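Local coordinates for protein MJ fibrillarin homologue (Methanocaldococcus jannaschii, PDB 1FBN) that probably uses S-adenosyl-L-methionine to methylate ribose 2'-hydroxyls of rRNA and tRNA at sites chosen by a guide RNA in box C/D particles, at residues Lys28-Gly33 and Val92-Asp97; Lys206-Val211 and Val224-Gly229; Asn132-Tyr137 and Ile161-Trp166. One frame throughout, in Å; residues are numbered along the deposited sequence.

Interaction 1. Residues Lys28-Gly33 and Val92-Asp97; sequences KSIVKG and VADIAD
The first torsions of I30 and D94 bring their side chains together. In I30, CG1 sits between the backbone N and the carbonyl carbon (chi1 59°). In D94, CG lies beside its own backbone N, anti to the carbonyl carbon (chi1 -77°), and this sets the carboxylate on its way to the loop at S29 and I30. There I30 N donates to D94 OD1 at 3.1 Å. The bond is bent, and the N-H comes from above the carboxylate plane, 57° out of it. The same oxygen lies 3.3 Å from I30 CG1, so one carboxylate oxygen touches both backbone and side chain of I30. The branches of I30 part over the helix end. CD1 lies 3.6 Å from A93 O, and CG2 lies 3.8 Å from D97 CB. A water bridges K28 O and D94 O, joining the two backbones. S29 OG accepts from V31 N, an ST turn.

The buried D94 carboxylate has several donors. OD2 bonds T27 and pairs with R50, and OD1 pairs with R121. These cationic partners probably favour its ionised form. D97 turns its charge to R74. The contact joins the last turn of helix 87-95, in the methyltransferase domain, to the loop leaving strand 25-28 of the N-terminal antiparallel sheet, with strand 47-51 packed beside K28 and S29.

Interaction 2. Residues Lys206-Val211 and Val224-Gly229; sequences KIVDEV and VGIWEG
V208 and D209 both face V224 across an antiparallel strand pair, a classic beta bulge in the C-terminal hairpin of this Rossmann-like methyltransferase. V224 O is gripped by two donors. V208 N bonds it at 2.8 Å and D209 N at 3.3 Å. V224 N returns a bond to D209 O, which it meets from above the carbonyl plane. On the other side of the bulge K206 and I226 form a hydrogen-bonded pair through both N-H and C=O groups. Between that pair and the bulge, I207 and G225 form a non-hydrogen-bonded pair, their CA atoms 4.1 Å apart. The strands come close here, and K206 O lies 3.1 Å from G225 CA.

V208 touches both V224 and I226. Its CG2 lies 3.8 Å from V224 CG1. Its CG1 lies beside the backbone N, anti to the carbonyl carbon (chi1 -63°), and meets I226 CG1 at 3.9 Å. The V208 and I226 side chains cross at about a right angle. D209 CB rests on V224 CB at 3.8 Å, while its carboxylate leads away and takes the N-H groups of K68 and V69 through OD2.

Further out, Y173 of strand 172-179 packs against V208, V224 and I226. I207 touches K197 and E201 of helix 189-203. At the exposed end the E228 carboxylate lies beside the K206 side chain, whose ammonium is not in contact with it. E228 OE2 comes 3.9 Å from K206 CB.

Interaction 3. Residues Asn132-Tyr137 and Ile161-Trp166; sequences NKPQEY and IKNAKW
P134 fills the tight middle of this contact, between K162, N163 and W166 on one side of helix 156-167. Its ring carbons divide the work. CD lies 3.6 Å from K162 CD, CG meets W166 CD1 at 3.5 Å, and CB rests near N163 OD1. The proline crosses both K162 and W166 at about a right angle. Also in this part, Y137 OH donates to N163 OD1 at 2.7 Å. The hydroxyl lies in the carbonyl plane, on a lone pair, and the ring and amide planes are only 22° apart. N163 ND2 is held by I159 O and A131 O. These bonds fix which way round the buried amide sits.

The outer side is more exposed. Q135 CA lies over one face of the W166 six-membered ring, 4.0 Å from its centroid, in a CH-pi contact. Q135 CB lies on the same side of the ring, 3.5 Å from W166 CZ2 and close to CH2.

At the other end K162 bends at chi3, and its ammonium grips N132 twice. NZ donates to N132 OD1 at 2.7 Å, well above that amide plane, and to N132 O at 3.1 Å. E158 is a long, weak ion partner for the same group. N132 also bonds D130, a residue predicted to bind S-adenosyl-L-methionine, through its backbone N. Two carbonyl oxygens thus meet the K162 cation with their partial negative charge, which probably helps hold the loop just after the predicted cofactor site.

Overall arrangement
From the N terminus, interaction 1 comes first. It closes a loop of 58 residues and ties the N-terminal antiparallel sheet to helix 87-95. Interaction 3 follows. It brings the loop after strand 124-128 back to helix 156-167, on one flank of the mixed sheet. Interaction 2 is last and closes the hairpin of strands 205-212 and 220-227 at that sheet's edge. The three run in series, and none nests in or crosses another. Interactions 1 and 2 lie on opposite sides of the chain's centre, their own centres 26 Å apart. Interactions 2 and 3 touch, where W227 packs on the 161-166 helix near A164 and K165.

Interaction 1. Residues Lys28-Gly33 and Val92-Asp97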
ATOM      1  N   LYS A  28      -5.478 -13.071  -4.664  1.00 20.53           N
ATOM      2  CA  LYS A  28      -6.592 -13.765  -5.292  1.00 23.11           C
ATOM      3  C   LYS A  28      -7.507 -12.694  -5.901  1.00 23.95           C
ATOM      4  O   LYS A  28      -8.145 -11.922  -5.182  1.00 22.81           O
ATOM      5  CB  LYS A  28      -7.326 -14.591  -4.237  1.00 25.09           C
ATOM      6  CG  LYS A  28      -8.350 -15.551  -4.785  1.00 30.03           C
ATOM      7  CD  LYS A  28      -8.942 -16.381  -3.662  1.00 31.60           C
ATOM      8  CE  LYS A  28      -7.904 -17.291  -3.039  1.00 32.41           C
ATOM      9  NZ  LYS A  28      -8.491 -18.117  -1.948  1.00 35.13           N
ATOM     10  N   SER A  29      -7.529 -12.630  -7.231  1.00 24.78           N
ATOM     11  CA  SER A  29      -8.321 -11.641  -7.968  1.00 25.74           C
ATOM     12  C   SER A  29      -9.820 -11.592  -7.651  1.00 26.02           C
ATOM     13  O   SER A  29     -10.480 -12.633  -7.574  1.00 26.09           O
ATOM     14  CB  SER A  29      -8.125 -11.850  -9.475  1.00 24.84           C
ATOM     15  OG  SER A  29      -8.871 -10.911 -10.235  1.00 23.67           O
ATOM     16  N   ILE A  30     -10.345 -10.382  -7.451  1.00 24.94           N
ATOM     17  CA  ILE A  30     -11.776 -10.208  -7.188  1.00 26.76           C
ATOM     18  C   ILE A  30     -12.551  -9.861  -8.474  1.00 26.36           C
ATOM     19  O   ILE A  30     -13.767  -9.683  -8.447  1.00 27.85           O
ATOM     20  CB  ILE A  30     -12.075  -9.155  -6.085  1.00 25.16           C
ATOM     21  CG1 ILE A  30     -11.513  -7.788  -6.471  1.00 25.25           C
ATOM     22  CG2 ILE A  30     -11.553  -9.636  -4.738  1.00 22.55           C
ATOM     23  CD1 ILE A  30     -11.968  -6.667  -5.560  1.00 27.34           C
ATOM     24  N   VAL A  31     -11.828  -9.724  -9.584  1.00 27.86           N
ATOM     25  CA  VAL A  31     -12.423  -9.447 -10.897  1.00 30.39           C
ATOM     26  C   VAL A  31     -11.716 -10.371 -11.885  1.00 31.13           C
ATOM     27  O   VAL A  31     -10.746  -9.987 -12.547  1.00 32.14           O
ATOM     28  CB  VAL A  31     -12.240  -7.978 -11.354  1.00 29.65           C
ATOM     29  CG1 VAL A  31     -12.889  -7.775 -12.724  1.00 27.30           C
ATOM     30  CG2 VAL A  31     -12.857  -7.029 -10.344  1.00 29.41           C
ATOM     31  N   LYS A  32     -12.207 -11.601 -11.966  1.00 32.86           N
ATOM     32  CA  LYS A  32     -11.621 -12.614 -12.833  1.00 34.41           C
ATOM     33  C   LYS A  32     -11.771 -12.340 -14.325  1.00 34.62           C
ATOM     34  O   LYS A  32     -12.761 -11.753 -14.777  1.00 33.73           O
ATOM     35  CB  LYS A  32     -12.162 -13.986 -12.446  1.00 36.77           C
ATOM     36  CG  LYS A  32     -12.011 -14.234 -10.943  1.00 46.12           C
ATOM     37  CD  LYS A  32     -12.416 -15.624 -10.483  1.00 51.13           C
ATOM     38  CE  LYS A  32     -13.873 -15.940 -10.770  1.00 55.34           C
ATOM     39  NZ  LYS A  32     -14.117 -16.201 -12.222  1.00 60.67           N
ATOM     40  N   GLY A  33     -10.747 -12.731 -15.076  1.00 35.23           N
ATOM     41  CA  GLY A  33     -10.740 -12.524 -16.510  1.00 36.05           C
ATOM     42  C   GLY A  33     -10.224 -11.147 -16.883  1.00 36.64           C
ATOM     43  O   GLY A  33     -10.388 -10.703 -18.023  1.00 38.03           O
ATOM     44  N   VAL A  92      -4.526  -4.446  -3.263  1.00 19.10           N
ATOM     45  CA  VAL A  92      -5.023  -4.173  -1.916  1.00 18.73           C
ATOM     46  C   VAL A  92      -6.517  -4.513  -1.867  1.00 20.22           C
ATOM     47  O   VAL A  92      -7.004  -5.032  -0.863  1.00 21.75           O
ATOM     48  CB  VAL A  92      -4.795  -2.695  -1.507  1.00 19.27           C
ATOM     49  CG1 VAL A  92      -5.518  -2.384  -0.205  1.00 19.52           C
ATOM     50  CG2 VAL A  92      -3.301  -2.417  -1.348  1.00 19.35           C
ATOM     51  N   ALA A  93      -7.220  -4.255  -2.972  1.00 19.75           N
ATOM     52  CA  ALA A  93      -8.651  -4.541  -3.086  1.00 20.08           C
ATOM     53  C   ALA A  93      -8.896  -6.052  -3.083  1.00 21.48           C
ATOM     54  O   ALA A  93      -9.922  -6.523  -2.588  1.00 22.44           O
ATOM     55  CB  ALA A  93      -9.210  -3.918  -4.351  1.00 19.43           C
ATOM     56  N   ASP A  94      -7.957  -6.802  -3.655  1.00 22.03           N
ATOM     57  CA  ASP A  94      -8.046  -8.259  -3.683  1.00 21.35           C
ATOM     58  C   ASP A  94      -7.936  -8.793  -2.260  1.00 22.27           C
ATOM     59  O   ASP A  94      -8.687  -9.679  -1.864  1.00 25.79           O
ATOM     60  CB  ASP A  94      -6.909  -8.859  -4.512  1.00 18.93           C
ATOM     61  CG  ASP A  94      -7.132  -8.734  -6.003  1.00 19.90           C
ATOM     62  OD1 ASP A  94      -8.249  -8.374  -6.433  1.00 22.45           O
ATOM     63  OD2 ASP A  94      -6.180  -9.013  -6.757  1.00 20.31           O
ATOM     64  N   ILE A  95      -6.977  -8.254  -1.506  1.00 20.20           N
ATOM     65  CA  ILE A  95      -6.738  -8.659  -0.122  1.00 19.75           C
ATOM     66  C   ILE A  95      -7.950  -8.339   0.749  1.00 18.83           C
ATOM     67  O   ILE A  95      -8.515  -9.222   1.391  1.00 18.42           O
ATOM     68  CB  ILE A  95      -5.491  -7.943   0.462  1.00 17.97           C
ATOM     69  CG1 ILE A  95      -4.260  -8.264  -0.388  1.00 16.93           C
ATOM     70  CG2 ILE A  95      -5.258  -8.367   1.911  1.00 15.02           C
ATOM     71  CD1 ILE A  95      -3.105  -7.314  -0.173  1.00 17.12           C
ATOM     72  N   ALA A  96      -8.337  -7.068   0.766  1.00 19.88           N
ATOM     73  CA  ALA A  96      -9.478  -6.616   1.551  1.00 20.72           C
ATOM     74  C   ALA A  96     -10.791  -6.771   0.769  1.00 22.71           C
ATOM     75  O   ALA A  96     -11.530  -5.803   0.560  1.00 21.72           O
ATOM     76  CB  ALA A  96      -9.267  -5.179   1.974  1.00 16.63           C
ATOM     77  N   ASP A  97     -11.081  -8.004   0.358  1.00 24.35           N
ATOM     78  CA  ASP A  97     -12.285  -8.306  -0.410  1.00 25.80           C
ATOM     79  C   ASP A  97     -13.577  -8.124   0.386  1.00 27.05           C
ATOM     80  O   ASP A  97     -14.650  -7.972  -0.197  1.00 29.71           O
ATOM     81  CB  ASP A  97     -12.203  -9.715  -1.014  1.00 30.08           C
ATOM     82  CG  ASP A  97     -12.107 -10.816   0.038  1.00 29.94           C
ATOM     83  OD1 ASP A  97     -11.307 -10.687   0.989  1.00 32.16           O
ATOM     84  OD2 ASP A  97     -12.826 -11.828  -0.105  1.00 32.56           O
TER
HETATM   85  O   HOH W   1      -9.530 -12.133  -2.880  1.00 27.82           O

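Interaction 2. Residues Lys206-Val211 and Val224-Gly229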
ATOM      1  N   LYS A 206       4.085   4.378  16.664  1.00 22.18           N
ATOM      2  CA  LYS A 206       5.089   3.519  17.286  1.00 24.00           C
ATOM      3  C   LYS A 206       5.529   2.666  16.100  1.00 21.57           C
ATOM      4  O   LYS A 206       4.737   1.892  15.563  1.00 19.16           O
ATOM      5  CB  LYS A 206       4.483   2.643  18.388  1.00 25.95           C
ATOM      6  CG  LYS A 206       5.494   1.708  19.055  1.00 31.91           C
ATOM      7  CD  LYS A 206       4.876   0.937  20.220  1.00 38.47           C
ATOM      8  CE  LYS A 206       5.792  -0.175  20.728  1.00 40.35           C
ATOM      9  NZ  LYS A 206       7.029   0.349  21.386  1.00 42.84           N
ATOM     10  N   ILE A 207       6.763   2.869  15.648  1.00 21.07           N
ATOM     11  CA  ILE A 207       7.282   2.139  14.491  1.00 22.89           C
ATOM     12  C   ILE A 207       7.513   0.657  14.784  1.00 21.95           C
ATOM     13  O   ILE A 207       8.339   0.305  15.632  1.00 23.76           O
ATOM     14  CB  ILE A 207       8.577   2.792  13.953  1.00 22.99           C
ATOM     15  CG1 ILE A 207       8.335   4.280  13.644  1.00 23.25           C
ATOM     16  CG2 ILE A 207       9.074   2.042  12.718  1.00 21.65           C
ATOM     17  CD1 ILE A 207       7.234   4.565  12.622  1.00 19.32           C
ATOM     18  N   VAL A 208       6.776  -0.200  14.074  1.00 19.00           N
ATOM     19  CA  VAL A 208       6.864  -1.649  14.259  1.00 19.58           C
ATOM     20  C   VAL A 208       7.541  -2.417  13.126  1.00 19.97           C
ATOM     21  O   VAL A 208       7.815  -3.608  13.266  1.00 19.16           O
ATOM     22  CB  VAL A 208       5.472  -2.287  14.565  1.00 21.43           C
ATOM     23  CG1 VAL A 208       4.932  -1.747  15.888  1.00 19.62           C
ATOM     24  CG2 VAL A 208       4.487  -2.023  13.432  1.00 16.44           C
ATOM     25  N   ASP A 209       7.790  -1.744  12.004  1.00 18.74           N
ATOM     26  CA  ASP A 209       8.467  -2.370  10.870  1.00 16.77           C
ATOM     27  C   ASP A 209       9.115  -1.298  10.006  1.00 17.94           C
ATOM     28  O   ASP A 209       8.665  -0.146   9.967  1.00 17.82           O
ATOM     29  CB  ASP A 209       7.503  -3.222  10.035  1.00 16.89           C
ATOM     30  CG  ASP A 209       8.192  -4.418   9.369  1.00 20.92           C
ATOM     31  OD1 ASP A 209       9.412  -4.359   9.105  1.00 21.50           O
ATOM     32  OD2 ASP A 209       7.512  -5.430   9.107  1.00 22.03           O
ATOM     33  N   GLU A 210      10.194  -1.684   9.337  1.00 17.66           N
ATOM     34  CA  GLU A 210      10.951  -0.789   8.474  1.00 19.73           C
ATOM     35  C   GLU A 210      11.640  -1.670   7.437  1.00 20.01           C
ATOM     36  O   GLU A 210      12.455  -2.528   7.785  1.00 19.86           O
ATOM     37  CB  GLU A 210      11.980  -0.022   9.303  1.00 20.74           C
ATOM     38  CG  GLU A 210      12.701   1.081   8.554  1.00 30.26           C
ATOM     39  CD  GLU A 210      13.712   1.823   9.418  1.00 35.10           C
ATOM     40  OE1 GLU A 210      13.441   2.036  10.622  1.00 34.96           O
ATOM     41  OE2 GLU A 210      14.776   2.202   8.883  1.00 37.83           O
ATOM     42  N   VAL A 211      11.293  -1.467   6.167  1.00 19.37           N
ATOM     43  CA  VAL A 211      11.843  -2.273   5.082  1.00 17.70           C
ATOM     44  C   VAL A 211      12.495  -1.471   3.959  1.00 20.45           C
ATOM     45  O   VAL A 211      11.860  -0.623   3.324  1.00 18.46           O
ATOM     46  CB  VAL A 211      10.742  -3.175   4.440  1.00 18.97           C
ATOM     47  CG1 VAL A 211      11.354  -4.131   3.426  1.00 18.23           C
ATOM     48  CG2 VAL A 211       9.989  -3.953   5.503  1.00 18.49           C
ATOM     49  N   VAL A 224       6.124   1.140   8.931  1.00 16.72           N
ATOM     50  CA  VAL A 224       4.841   0.663   9.428  1.00 15.96           C
ATOM     51  C   VAL A 224       4.800   1.026  10.908  1.00 18.28           C
ATOM     52  O   VAL A 224       5.755   0.774  11.647  1.00 18.30           O
ATOM     53  CB  VAL A 224       4.670  -0.862   9.262  1.00 17.16           C
ATOM     54  CG1 VAL A 224       3.328  -1.299   9.833  1.00 16.91           C
ATOM     55  CG2 VAL A 224       4.760  -1.259   7.790  1.00 15.98           C
ATOM     56  N   GLY A 225       3.715   1.665  11.328  1.00 18.20           N
ATOM     57  CA  GLY A 225       3.589   2.051  12.720  1.00 18.58           C
ATOM     58  C   GLY A 225       2.172   1.937  13.236  1.00 21.47           C
ATOM     59  O   GLY A 225       1.216   2.013  12.462  1.00 20.47           O
ATOM     60  N   ILE A 226       2.041   1.692  14.537  1.00 22.72           N
ATOM     61  CA  ILE A 226       0.728   1.588  15.172  1.00 25.69           C
ATOM     62  C   ILE A 226       0.354   2.969  15.691  1.00 25.35           C
ATOM     63  O   ILE A 226       1.165   3.633  16.340  1.00 23.88           O
ATOM     64  CB  ILE A 226       0.720   0.593  16.355  1.00 26.73           C
ATOM     65  CG1 ILE A 226       1.146  -0.789  15.876  1.00 33.16           C
ATOM     66  CG2 ILE A 226      -0.676   0.509  16.964  1.00 26.17           C
ATOM     67  CD1 ILE A 226       0.907  -1.902  16.889  1.00 39.99           C
ATOM     68  N   TRP A 227      -0.862   3.403  15.374  1.00 25.45           N
ATOM     69  CA  TRP A 227      -1.355   4.708  15.794  1.00 28.61           C
ATOM     70  C   TRP A 227      -1.787   4.697  17.254  1.00 33.64           C
ATOM     71  O   TRP A 227      -2.805   4.103  17.606  1.00 31.01           O
ATOM     72  CB  TRP A 227      -2.523   5.126  14.906  1.00 26.60           C
ATOM     73  CG  TRP A 227      -3.092   6.476  15.223  1.00 25.09           C
ATOM     74  CD1 TRP A 227      -4.372   6.751  15.607  1.00 25.79           C
ATOM     75  CD2 TRP A 227      -2.416   7.741  15.144  1.00 24.36           C
ATOM     76  NE1 TRP A 227      -4.539   8.107  15.767  1.00 26.34           N
ATOM     77  CE2 TRP A 227      -3.356   8.737  15.490  1.00 23.19           C
ATOM     78  CE3 TRP A 227      -1.109   8.129  14.811  1.00 21.80           C
ATOM     79  CZ2 TRP A 227      -3.031  10.099  15.513  1.00 23.06           C
ATOM     80  CZ3 TRP A 227      -0.788   9.483  14.833  1.00 21.51           C
ATOM     81  CH2 TRP A 227      -1.747  10.451  15.181  1.00 24.24           C
ATOM     82  N   GLU A 228      -0.999   5.357  18.098  1.00 39.59           N
ATOM     83  CA  GLU A 228      -1.281   5.434  19.527  1.00 48.14           C
ATOM     84  C   GLU A 228      -2.288   6.552  19.790  1.00 52.23           C
ATOM     85  O   GLU A 228      -3.280   6.353  20.489  1.00 54.79           O
ATOM     86  CB  GLU A 228       0.009   5.712  20.313  1.00 52.09           C
ATOM     87  CG  GLU A 228       1.232   4.872  19.913  1.00 57.74           C
ATOM     88  CD  GLU A 228       1.124   3.407  20.308  1.00 61.72           C
ATOM     89  OE1 GLU A 228       1.457   3.074  21.466  1.00 64.05           O
ATOM     90  OE2 GLU A 228       0.727   2.586  19.454  1.00 63.91           O
ATOM     91  N   GLY A 229      -2.021   7.725  19.219  1.00 55.61           N
ATOM     92  CA  GLY A 229      -2.895   8.872  19.399  1.00 61.02           C
ATOM     93  C   GLY A 229      -2.109  10.167  19.326  1.00 65.65           C
ATOM     94  O   GLY A 229      -0.971  10.170  18.856  1.00 67.50           O
TER

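Interaction 3. Residues Asn132-Tyr137 and Ile161-Trp166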
ATOM      1  N   ASN A 132      -3.640  16.821   1.779  1.00 24.13           N
ATOM      2  CA  ASN A 132      -3.177  17.836   2.716  1.00 24.38           C
ATOM      3  C   ASN A 132      -4.357  18.555   3.382  1.00 23.86           C
ATOM      4  O   ASN A 132      -4.171  19.372   4.285  1.00 23.38           O
ATOM      5  CB  ASN A 132      -2.264  18.834   1.999  1.00 27.90           C
ATOM      6  CG  ASN A 132      -1.482  19.703   2.960  1.00 31.77           C
ATOM      7  OD1 ASN A 132      -0.933  19.218   3.956  1.00 32.53           O
ATOM      8  ND2 ASN A 132      -1.428  20.999   2.669  1.00 32.78           N
ATOM      9  N   LYS A 133      -5.569  18.241   2.927  1.00 23.43           N
ATOM     10  CA  LYS A 133      -6.803  18.816   3.474  1.00 23.19           C
ATOM     11  C   LYS A 133      -7.792  17.673   3.703  1.00 22.34           C
ATOM     12  O   LYS A 133      -8.807  17.578   3.014  1.00 22.79           O
ATOM     13  CB  LYS A 133      -7.425  19.827   2.502  1.00 23.48           C
ATOM     14  CG  LYS A 133      -6.526  20.987   2.100  1.00 28.52           C
ATOM     15  CD  LYS A 133      -7.280  21.964   1.208  1.00 31.62           C
ATOM     16  CE  LYS A 133      -6.342  22.770   0.318  1.00 34.37           C
ATOM     17  NZ  LYS A 133      -5.300  23.506   1.079  1.00 40.78           N
ATOM     18  N   PRO A 134      -7.508  16.793   4.682  1.00 21.83           N
ATOM     19  CA  PRO A 134      -8.372  15.650   4.995  1.00 21.67           C
ATOM     20  C   PRO A 134      -9.781  15.996   5.472  1.00 23.25           C
ATOM     21  O   PRO A 134     -10.699  15.183   5.327  1.00 23.80           O
ATOM     22  CB  PRO A 134      -7.570  14.897   6.059  1.00 19.40           C
ATOM     23  CG  PRO A 134      -6.831  15.989   6.750  1.00 20.91           C
ATOM     24  CD  PRO A 134      -6.354  16.834   5.598  1.00 21.92           C
ATOM     25  N   GLN A 135      -9.958  17.198   6.021  1.00 22.77           N
ATOM     26  CA  GLN A 135     -11.269  17.624   6.510  1.00 23.28           C
ATOM     27  C   GLN A 135     -12.293  17.720   5.387  1.00 23.11           C
ATOM     28  O   GLN A 135     -13.491  17.582   5.627  1.00 24.98           O
ATOM     29  CB  GLN A 135     -11.183  18.969   7.238  1.00 25.39           C
ATOM     30  CG  GLN A 135     -10.794  20.158   6.368  1.00 30.52           C
ATOM     31  CD  GLN A 135      -9.291  20.285   6.150  1.00 34.61           C
ATOM     32  OE1 GLN A 135      -8.497  19.478   6.650  1.00 33.94           O
ATOM     33  NE2 GLN A 135      -8.893  21.318   5.411  1.00 34.08           N
ATOM     34  N   GLU A 136     -11.813  17.931   4.164  1.00 23.42           N
ATOM     35  CA  GLU A 136     -12.690  18.050   3.006  1.00 23.65           C
ATOM     36  C   GLU A 136     -13.420  16.759   2.647  1.00 23.15           C
ATOM     37  O   GLU A 136     -14.522  16.803   2.100  1.00 24.78           O
ATOM     38  CB  GLU A 136     -11.928  18.591   1.795  1.00 24.31           C
ATOM     39  CG  GLU A 136     -11.534  20.060   1.917  1.00 29.89           C
ATOM     40  CD  GLU A 136     -10.987  20.647   0.618  1.00 33.93           C
ATOM     41  OE1 GLU A 136     -10.487  19.879  -0.229  1.00 35.97           O
ATOM     42  OE2 GLU A 136     -11.051  21.885   0.445  1.00 34.57           O
ATOM     43  N   TYR A 137     -12.809  15.612   2.932  1.00 20.71           N
ATOM     44  CA  TYR A 137     -13.454  14.331   2.645  1.00 22.30           C
ATOM     45  C   TYR A 137     -13.824  13.529   3.902  1.00 22.43           C
ATOM     46  O   TYR A 137     -14.118  12.333   3.825  1.00 22.12           O
ATOM     47  CB  TYR A 137     -12.613  13.486   1.676  1.00 19.34           C
ATOM     48  CG  TYR A 137     -11.135  13.394   1.992  1.00 20.18           C
ATOM     49  CD1 TYR A 137     -10.652  12.442   2.888  1.00 19.32           C
ATOM     50  CD2 TYR A 137     -10.212  14.225   1.351  1.00 19.03           C
ATOM     51  CE1 TYR A 137      -9.283  12.318   3.135  1.00 22.16           C
ATOM     52  CE2 TYR A 137      -8.844  14.109   1.590  1.00 18.83           C
ATOM     53  CZ  TYR A 137      -8.384  13.155   2.482  1.00 21.91           C
ATOM     54  OH  TYR A 137      -7.029  13.031   2.718  1.00 22.18           O
ATOM     55  N   ILE A 161       0.247  11.933   9.406  1.00 20.13           N
ATOM     56  CA  ILE A 161      -0.146  12.291  10.768  1.00 20.32           C
ATOM     57  C   ILE A 161      -1.484  13.009  10.770  1.00 21.64           C
ATOM     58  O   ILE A 161      -2.354  12.706  11.583  1.00 23.46           O
ATOM     59  CB  ILE A 161       0.922  13.186  11.454  1.00 21.13           C
ATOM     60  CG1 ILE A 161       2.203  12.382  11.695  1.00 19.29           C
ATOM     61  CG2 ILE A 161       0.393  13.743  12.775  1.00 20.16           C
ATOM     62  CD1 ILE A 161       3.386  13.228  12.107  1.00 20.99           C
ATOM     63  N   LYS A 162      -1.654  13.933   9.829  1.00 21.92           N
ATOM     64  CA  LYS A 162      -2.891  14.700   9.709  1.00 24.20           C
ATOM     65  C   LYS A 162      -4.066  13.767   9.392  1.00 22.50           C
ATOM     66  O   LYS A 162      -5.134  13.865   9.999  1.00 24.55           O
ATOM     67  CB  LYS A 162      -2.740  15.757   8.613  1.00 26.27           C
ATOM     68  CG  LYS A 162      -3.709  16.913   8.724  1.00 34.60           C
ATOM     69  CD  LYS A 162      -3.520  17.917   7.591  1.00 36.65           C
ATOM     70  CE  LYS A 162      -2.107  18.462   7.540  1.00 35.21           C
ATOM     71  NZ  LYS A 162      -1.964  19.442   6.437  1.00 36.22           N
ATOM     72  N   ASN A 163      -3.850  12.843   8.462  1.00 20.04           N
ATOM     73  CA  ASN A 163      -4.883  11.893   8.077  1.00 19.94           C
ATOM     74  C   ASN A 163      -5.155  10.852   9.160  1.00 19.22           C
ATOM     75  O   ASN A 163      -6.271  10.350   9.272  1.00 19.59           O
ATOM     76  CB  ASN A 163      -4.521  11.225   6.752  1.00 21.43           C
ATOM     77  CG  ASN A 163      -4.862  12.094   5.554  1.00 20.78           C
ATOM     78  OD1 ASN A 163      -5.931  11.945   4.959  1.00 23.58           O
ATOM     79  ND2 ASN A 163      -3.966  13.014   5.204  1.00 18.50           N
ATOM     80  N   ALA A 164      -4.135  10.540   9.959  1.00 19.18           N
ATOM     81  CA  ALA A 164      -4.271   9.577  11.048  1.00 19.06           C
ATOM     82  C   ALA A 164      -5.164  10.166  12.143  1.00 21.69           C
ATOM     83  O   ALA A 164      -6.035   9.477  12.680  1.00 22.99           O
ATOM     84  CB  ALA A 164      -2.904   9.217  11.613  1.00 18.67           C
ATOM     85  N   LYS A 165      -4.954  11.446  12.455  1.00 20.85           N
ATOM     86  CA  LYS A 165      -5.750  12.139  13.470  1.00 21.74           C
ATOM     87  C   LYS A 165      -7.213  12.118  13.057  1.00 22.16           C
ATOM     88  O   LYS A 165      -8.095  11.837  13.863  1.00 24.54           O
ATOM     89  CB  LYS A 165      -5.310  13.601  13.617  1.00 22.35           C
ATOM     90  CG  LYS A 165      -3.953  13.838  14.273  1.00 23.87           C
ATOM     91  CD  LYS A 165      -3.651  15.340  14.267  1.00 30.15           C
ATOM     92  CE  LYS A 165      -2.259  15.679  14.780  1.00 29.96           C
ATOM     93  NZ  LYS A 165      -2.132  15.460  16.241  1.00 37.58           N
ATOM     94  N   TRP A 166      -7.462  12.404  11.785  1.00 19.73           N
ATOM     95  CA  TRP A 166      -8.814  12.430  11.258  1.00 20.45           C
ATOM     96  C   TRP A 166      -9.494  11.078  11.084  1.00 22.01           C
ATOM     97  O   TRP A 166     -10.623  10.896  11.538  1.00 22.50           O
ATOM     98  CB  TRP A 166      -8.843  13.163   9.913  1.00 19.39           C
ATOM     99  CG  TRP A 166      -8.888  14.645  10.042  1.00 21.86           C
ATOM    100  CD1 TRP A 166      -7.825  15.499  10.082  1.00 20.98           C
ATOM    101  CD2 TRP A 166     -10.064  15.460  10.175  1.00 21.22           C
ATOM    102  NE1 TRP A 166      -8.262  16.794  10.236  1.00 22.66           N
ATOM    103  CE2 TRP A 166      -9.631  16.800  10.298  1.00 21.80           C
ATOM    104  CE3 TRP A 166     -11.441  15.188  10.207  1.00 21.93           C
ATOM    105  CZ2 TRP A 166     -10.525  17.868  10.451  1.00 20.89           C
ATOM    106  CZ3 TRP A 166     -12.331  16.250  10.359  1.00 20.15           C
ATOM    107  CH2 TRP A 166     -11.866  17.573  10.479  1.00 20.54           C
TER